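Local coordinates for enoyl-CoA hydratase subunit I (PDB 2QQ3) that catalyses the hydration of enoyl-CoA thioesters as a member of the crotonase (enoyl-CoA hydratase/isomerase) family and may serve phenylacetic acid catabolism, at the interface of chains A and B. Numbering follows the deposited sequence. Chains: chain A/B, Enoyl-CoA hydratase subunit I.

Contact 1: the interface of chains A and B. Residues chain A 138-139, 142-145; chain B 211, 227.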
loop_
_atom_site.group_PDB
_atom_site.type_symbol
_atom_site.label_atom_id
_atom_site.label_comp_id
_atom_site.label_asym_id
_atom_site.label_seq_id
_atom_site.Cartn_x
_atom_site.Cartn_y
_atom_site.Cartn_z
ATOM N N MET A 138 16.264 13.175 16.195
ATOM C CA MET A 138 16.327 11.944 15.399
ATOM C C MET A 138 16.685 12.287 13.960
ATOM O O MET A 138 16.692 13.459 13.582
ATOM C CB MET A 138 14.956 11.256 15.399
ATOM C CG MET A 138 13.877 12.094 14.717
ATOM S SD MET A 138 12.200 11.453 14.876
ATOM C CE MET A 138 12.143 10.293 13.512
ATOM N N PRO A 139 17.014 11.270 13.144
ATOM C CA PRO A 139 17.346 11.587 11.750
ATOM C C PRO A 139 16.076 12.153 11.116
ATOM O O PRO A 139 14.977 11.683 11.414
ATOM C CB PRO A 139 17.736 10.229 11.168
ATOM C CG PRO A 139 18.350 9.523 12.355
ATOM C CD PRO A 139 17.363 9.870 13.465
ATOM N N GLY A 142 15.428 10.908 6.075
ATOM C CA GLY A 142 15.324 9.533 5.616
ATOM C C GLY A 142 16.193 8.493 6.301
ATOM O O GLY A 142 16.130 7.309 5.958
ATOM N N GLY A 143 17.005 8.919 7.262
ATOM C CA GLY A 143 17.865 7.981 7.959
ATOM C C GLY A 143 17.122 6.804 8.571
ATOM O O GLY A 143 17.510 5.650 8.382
ATOM N N THR A 144 16.048 7.080 9.298
ATOM C CA THR A 144 15.295 6.001 9.930
ATOM C C THR A 144 14.618 5.093 8.904
ATOM O O THR A 144 14.440 3.901 9.148
ATOM C CB THR A 144 14.197 6.544 10.884
ATOM O OG1 THR A 144 13.167 7.187 10.120
ATOM C CG2 THR A 144 14.797 7.539 11.880
ATOM N N GLN A 145 14.251 5.656 7.759
ATOM C CA GLN A 145 13.566 4.884 6.724
ATOM C C GLN A 145 14.491 4.006 5.889
ATOM O O GLN A 145 14.289 2.794 5.798
ATOM C CB GLN A 145 12.781 5.825 5.810
ATOM C CG GLN A 145 11.803 6.726 6.550
ATOM C CD GLN A 145 10.858 5.953 7.454
ATOM O OE1 GLN A 145 10.992 5.976 8.680
ATOM N NE2 GLN A 145 9.905 5.258 6.855
ATOM N N ALA B 211 8.911 5.890 13.830
ATOM C CA ALA B 211 9.449 6.056 12.486
ATOM C C ALA B 211 9.942 4.720 11.931
ATOM O O ALA B 211 9.695 4.396 10.770
ATOM C CB ALA B 211 10.573 7.076 12.498
ATOM N N GLU B 227 8.440 10.601 9.009
ATOM C CA GLU B 227 9.671 10.802 9.751
ATOM C C GLU B 227 9.919 12.276 10.090
ATOM O O GLU B 227 10.131 12.625 11.258
ATOM C CB GLU B 227 10.835 10.253 8.920
ATOM C CG GLU B 227 12.197 10.244 9.611
ATOM C CD GLU B 227 13.314 10.001 8.614
ATOM O OE1 GLU B 227 13.443 10.823 7.679
ATOM O OE2 GLU B 227 14.052 8.998 8.750
#

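Contact 2: the interface of chains A and B. Residues chain A 133, 137-138, 157, 160-161; chain B 204-205, 208.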
loop_
_atom_site.group_PDB
_atom_site.type_symbol
_atom_site.label_atom_id
_atom_site.label_comp_id
_atom_site.label_asym_id
_atom_site.label_seq_id
_atom_site.Cartn_x
_atom_site.Cartn_y
_atom_site.Cartn_z
ATOM N N VAL A 133 19.902 11.020 18.242
ATOM C CA VAL A 133 19.230 10.678 19.488
ATOM C C VAL A 133 19.907 11.321 20.705
ATOM O O VAL A 133 19.234 11.758 21.638
ATOM C CB VAL A 133 19.178 9.146 19.675
ATOM C CG1 VAL A 133 20.592 8.572 19.720
ATOM C CG2 VAL A 133 18.411 8.804 20.941
ATOM N N VAL A 137 17.138 14.615 19.444
ATOM C CA VAL A 137 16.306 14.513 18.244
ATOM C C VAL A 137 16.430 13.164 17.517
ATOM O O VAL A 137 16.652 12.129 18.151
ATOM C CB VAL A 137 16.580 15.686 17.259
ATOM C CG1 VAL A 137 16.255 17.023 17.945
ATOM C CG2 VAL A 137 18.020 15.658 16.784
ATOM N N MET A 138 16.264 13.175 16.195
ATOM C CA MET A 138 16.327 11.944 15.399
ATOM C C MET A 138 16.685 12.287 13.960
ATOM O O MET A 138 16.692 13.459 13.582
ATOM C CB MET A 138 14.956 11.256 15.399
ATOM C CG MET A 138 13.877 12.094 14.717
ATOM S SD MET A 138 12.200 11.453 14.876
ATOM C CE MET A 138 12.143 10.293 13.512
ATOM N N LEU A 157 16.934 -0.192 15.031
ATOM C CA LEU A 157 16.688 0.442 16.326
ATOM C C LEU A 157 17.909 0.451 17.222
ATOM O O LEU A 157 18.100 1.379 18.009
ATOM C CB LEU A 157 15.529 -0.237 17.064
ATOM C CG LEU A 157 14.138 0.287 16.709
ATOM C CD1 LEU A 157 13.081 -0.478 17.483
ATOM C CD2 LEU A 157 14.069 1.780 17.026
ATOM N N LEU A 160 19.926 3.401 15.851
ATOM C CA LEU A 160 19.202 4.661 15.988
ATOM C C LEU A 160 18.968 5.085 17.436
ATOM O O LEU A 160 18.983 6.273 17.751
ATOM C CB LEU A 160 17.868 4.555 15.251
ATOM C CG LEU A 160 18.044 4.407 13.734
ATOM C CD1 LEU A 160 16.763 3.913 13.102
ATOM C CD2 LEU A 160 18.471 5.738 13.140
ATOM N N TRP A 161 18.747 4.110 18.311
ATOM C CA TRP A 161 18.503 4.402 19.717
ATOM C C TRP A 161 19.791 4.696 20.483
ATOM O O TRP A 161 19.769 5.380 21.510
ATOM C CB TRP A 161 17.775 3.231 20.384
ATOM C CG TRP A 161 16.267 3.270 20.275
ATOM C CD1 TRP A 161 15.494 4.283 19.768
ATOM C CD2 TRP A 161 15.354 2.278 20.764
ATOM N NE1 TRP A 161 14.160 3.982 19.919
ATOM C CE2 TRP A 161 14.046 2.756 20.527
ATOM C CE3 TRP A 161 15.517 1.029 21.385
ATOM C CZ2 TRP A 161 12.905 2.032 20.889
ATOM C CZ3 TRP A 161 14.378 0.308 21.745
ATOM C CH2 TRP A 161 13.090 0.814 21.493
ATOM N N ALA B 204 12.730 11.105 22.003
ATOM C CA ALA B 204 13.488 10.651 20.845
ATOM C C ALA B 204 13.296 9.149 20.633
ATOM O O ALA B 204 12.980 8.716 19.526
ATOM C CB ALA B 204 14.973 10.978 21.021
ATOM N N LEU B 205 13.485 8.352 21.685
ATOM C CA LEU B 205 13.308 6.905 21.564
ATOM C C LEU B 205 11.902 6.583 21.068
ATOM O O LEU B 205 11.709 5.713 20.211
ATOM C CB LEU B 205 13.528 6.205 22.914
ATOM C CG LEU B 205 14.903 6.321 23.579
ATOM C CD1 LEU B 205 15.014 5.296 24.718
ATOM C CD2 LEU B 205 15.991 6.069 22.552
ATOM N N ILE B 208 11.430 7.809 17.357
ATOM C CA ILE B 208 12.325 7.049 16.493
ATOM C C ILE B 208 11.692 5.675 16.308
ATOM O O ILE B 208 11.663 5.135 15.204
ATOM C CB ILE B 208 13.736 6.903 17.120
ATOM C CG1 ILE B 208 14.518 8.206 16.938
ATOM C CG2 ILE B 208 14.490 5.732 16.484
ATOM C CD1 ILE B 208 15.868 8.225 17.645
#

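Contact 1: the interface of chains A and B
The carboxylate of B:Glu227 enters chain A where a glycine-containing turn leads into helix 143-151, and it is held there chiefly by backbone N-H groups. Its OE1 accepts from A:Gly142 N at 2.6 Å, through the syn lone pair on the side of the other oxygen. A:Gly142 has a positive phi (89°) as the chain turns towards the helix. The other oxygen, OE2, takes the amide of A:Thr144, 2.8 Å from N and lying nearly on the extension of the C-O bond. The hydroxyl of A:Thr144 comes to the anti side of the same oxygen; its OG1 lies 2.4 Å from OE2, very short, so the exact length deserves caution. Backbone N-H groups at the start of a helix would be expected to stabilise the negative charge of this acid, which caps that helix from the neighbouring subunit. B:Glu227 reaches in with CG anti to its backbone N (chi1 -174°) and the chain extended beyond it.

The amide of A:Gln145 stands almost perpendicular to the carboxylate, the planes 86° apart. As modelled, its OE1 lies 2.9 Å from the carbonyl oxygen of B:Ala211, a clash of two acceptors, and also 2.9 Å from A:Thr144 OG1. One hydroxyl hydrogen cannot serve both the carboxylate and the amide oxygen; turning the amide over would probably relieve both difficulties, so its modelled orientation is doubtful.

Apolar contacts fill in around the acid. The methyl CE of A:Met138 packs 3.7 Å from B:Ala211 CB and against the CG of B:Glu227, while B:Ala211 CB also faces A:Thr144 CB at 4.0 Å.

Chain A supplies the segment after the 3-10 helix 131-135 and the first turn of helix 143-151; chain B supplies B:Ala211 from helix 202-217 and B:Glu227 from helix 220-234.

Contact 2: the interface of chains A and B
B:Ile208 pushes into a pocket of chain A, a hydrophobic knob in the subunit interface of this crotonase-family enzyme. Its CB lies near NE1 and CD1 of the A:Trp161 indole, and from there the two branches part. CG1, anti to the carbonyl carbon (chi1 -78°), presses tightly on A:Met138 CB at 3.4 Å. Beyond it the terminal CD1 comes 3.7 Å from the backbone oxygen of A:Leu160 and 4.0 Å from A:Val133 CB. The other branch, CG2, meets A:Trp161 CD1 at 3.7 Å and A:Leu160 CB at 3.8 Å, with A:Leu157 CD2 at the margin.

The indole of A:Trp161 is gripped from several sides. B:Leu205 crosses it at about a right angle and lays its CD2 methyl over the five-membered ring, 3.7 Å from the ring centroid, in a CH-pi contact. The opposite face is backed, towards the rim, by A:Leu157 CD2 of its own chain. NE1 donates to B:Leu205 O at 3.0 Å, on a lone pair in the carbonyl plane, though that oxygen sits 20° out of the indole plane. A phenylalanine in place of A:Trp161 would probably leave this carbonyl without its indole donor and open a gap beside the B:Leu205 methyl. Further along, B:Ala204 CB faces A:Val137 O and A:Val133 CG2.

Contacts 1 and 2 lie about 8 Å apart, measured between the centres of their C-alpha atoms, and A:Met138 takes part in both. Helix 202-217 of chain B runs through the pair, giving its earlier turns to contact 2 and a later one to contact 1. A polar, helix-capping site thus adjoins an apolar one on a continuous surface. The deposited assembly holds six copies, and crotonase-family enzymes commonly form hexamers as dimers of trimers, so this asymmetric pairing is likely to recur within a trimer. In such hydratases the region of 3-10 helix 131-135 carries a catalytic glutamate, so assembly may support the active site.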